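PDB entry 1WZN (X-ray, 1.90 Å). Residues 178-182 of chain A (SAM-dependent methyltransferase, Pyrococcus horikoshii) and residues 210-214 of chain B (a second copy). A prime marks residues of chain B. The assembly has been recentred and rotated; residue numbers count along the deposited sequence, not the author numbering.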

# COMPACT_ATOMS: atom_id res chain seq x y z
N PRO A 178 -9.77 17.71 2.99
CA PRO A 178 -11.11 17.22 3.30
C PRO A 178 -12.05 18.17 4.03
O PRO A 178 -13.22 18.31 3.66
N ALA A 179 -11.53 18.82 5.07
CA ALA A 179 -12.33 19.74 5.88
C ALA A 179 -13.08 20.77 5.05
O ALA A 179 -14.28 20.98 5.23
N VAL A 180 -12.36 21.41 4.13
CA VAL A 180 -12.96 22.43 3.27
C VAL A 180 -13.36 21.89 1.90
O VAL A 180 -13.74 22.66 1.02
N GLN A 181 -13.30 20.57 1.74
CA GLN A 181 -13.68 19.93 0.49
C GLN A 181 -12.98 20.53 -0.73
O GLN A 181 -13.61 20.87 -1.74
N LYS A 182 -11.66 20.65 -0.62
CA LYS A 182 -10.85 21.20 -1.70
C LYS A 182 -9.85 20.15 -2.14
O LYS A 182 -9.42 19.31 -1.35
N TYR B 210 -21.77 11.73 5.08
CA TYR B 210 -22.06 13.14 4.83
C TYR B 210 -20.78 13.97 4.89
O TYR B 210 -19.85 13.63 5.61
N THR B 211 -20.76 15.06 4.14
CA THR B 211 -19.63 15.98 4.16
C THR B 211 -20.09 17.11 5.07
O THR B 211 -21.27 17.22 5.39
N PRO B 212 -19.16 17.98 5.50
CA PRO B 212 -19.54 19.09 6.38
C PRO B 212 -20.55 20.01 5.69
O PRO B 212 -21.54 20.43 6.28
N ARG B 213 -20.28 20.32 4.42
CA ARG B 213 -21.15 21.19 3.63
C ARG B 213 -22.55 20.61 3.53
O ARG B 213 -23.55 21.33 3.63
N GLU B 214 -22.62 19.30 3.33
CA GLU B 214 -23.89 18.61 3.19
C GLU B 214 -24.74 18.72 4.45
O GLU B 214 -25.95 18.96 4.37

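The contact between these two copies of the methyltransferase is a small polar one, in which a single glutamine from a turn reaches across to the first turn of a helix in the partner and occupies a backbone donor there. It illustrates a general principle: the first residues of a helix carry backbone N-H groups that have no carbonyl partner one turn earlier, and side chains commonly supply the missing acceptors.

On the chain B side, one of these acceptors is local. Thr211′ sits at the N-cap, immediately before the helix that begins at Pro212′. With chi1 in the p rotamer (59°), its OG1 accepts from Glu214′ N at 3.1 Å, although the position of OG1 is somewhat less certain because of a close neighbour elsewhere in the model. Glu214′, extended with chi1 and chi2 both t, folds back beside the start of the helix, and its OE2 accepts a weak hydrogen bond from Thr211′ N at 3.5 Å. The two bonds run in opposite senses between the same residues; neither uses Arg213′ N, which takes its acceptor from the other chain.

That acceptor comes from Gln181. Residues 178 to 181 form a type I beta turn, closed by the hydrogen bond from Gln181 N to Pro178 O at 3.0 Å, and Gln181, its last residue, has positive phi and psi (53°/50°). Its CA-to-CB bond points toward the partner, whereas those of Ala179 and Val180 point away, so these two contribute chiefly their carbonyls. The glutamine chain, m at chi1 and t at chi2, carries its amide to the helix, where Gln181 OE1 accepts from Arg213′ N at 3.1 Å with an N-H...acceptor angle of 149°. The same oxygen is closely approached by carbon: Gln181 OE1 lies 2.9 Å from Arg213′ CB, a notably short contact, and 3.7 Å from Pro212′ CD. The other end of the amide is also settled, since NE2 is hydrogen-bonded elsewhere in the structure; Gln181 NE2 comes within 3.6 Å of OG1 of Thr211′, whose CA-to-CB bond points toward chain A.

Around this anchor the neighbours fill in. Pro212′ directs its CA-to-CB bond toward chain A, and its ring, C-gamma exo, brings Pro212′ CG to 4.0 Å from Ala179 O. The CA-to-CB bond of Arg213′ also points toward chain A. Its chain runs t, t and then m through chi1 to chi3, and NE2 of Gln181 lies over one face of the guanidinium. Arg213′ NH2 passes 3.9 Å from Val180 O, an approach along an oblique direction.

The charged group makes its polar link to the turn through solvent. Arg213′ NH2 donates to water 1 at 2.9 Å, and water 1 lies 2.9 Å from Gln181 O, placed to donate to it, though it has more acceptors in reach than protons. Gln181 is therefore approached at two points, its side-chain OE1 and, through water 1, its backbone O; the two stretches together bury 249 Å².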

# COMPACT_ATOMS: atom_id res chain seq x y z
CB PRO A 178 -10.83 15.95 4.11
CG PRO A 178 -9.45 16.00 4.67
CD PRO A 178 -8.75 16.92 3.71
CB ALA A 179 -11.44 20.45 6.89
CB VAL A 180 -12.00 23.63 3.10
CG1 VAL A 180 -11.80 24.32 4.45
CG2 VAL A 180 -10.66 23.16 2.55
CB GLN A 181 -15.21 20.02 0.33
CG GLN A 181 -15.97 19.12 1.31
CD GLN A 181 -17.46 19.42 1.35
OE1 GLN A 181 -17.96 19.99 2.32
NE2 GLN A 181 -18.16 19.04 0.29
CB LYS A 182 -10.08 22.44 -1.22
CG LYS A 182 -10.94 23.66 -0.92
CD LYS A 182 -11.46 24.32 -2.19
CE LYS A 182 -12.11 25.67 -1.87
NZ LYS A 182 -12.61 26.37 -3.09
CB TYR B 210 -22.99 13.71 5.90
CG TYR B 210 -24.37 13.12 5.95
CD1 TYR B 210 -25.34 13.48 5.02
CD2 TYR B 210 -24.71 12.20 6.95
CE1 TYR B 210 -26.62 12.95 5.08
CE2 TYR B 210 -25.99 11.67 7.02
CZ TYR B 210 -26.94 12.04 6.08
OH TYR B 210 -28.20 11.50 6.16
CB THR B 211 -19.36 16.56 2.78
OG1 THR B 211 -20.53 17.26 2.34
CG2 THR B 211 -19.02 15.46 1.78
CB PRO B 212 -18.21 19.80 6.63
CG PRO B 212 -17.22 18.69 6.55
CD PRO B 212 -17.70 17.91 5.35
CB ARG B 213 -20.56 21.36 2.23
CG ARG B 213 -21.46 22.03 1.21
CD ARG B 213 -20.68 22.26 -0.08
NE ARG B 213 -19.48 23.05 0.19
CZ ARG B 213 -18.35 22.98 -0.51
NH1 ARG B 213 -18.25 22.14 -1.53
NH2 ARG B 213 -17.32 23.74 -0.17
CB GLU B 214 -23.61 17.14 2.86
CG GLU B 214 -24.77 16.40 2.25
CD GLU B 214 -24.35 15.07 1.67
OE1 GLU B 214 -25.23 14.28 1.30
OE2 GLU B 214 -23.13 14.82 1.59
O HOH W 1 -15.13 23.30 -1.97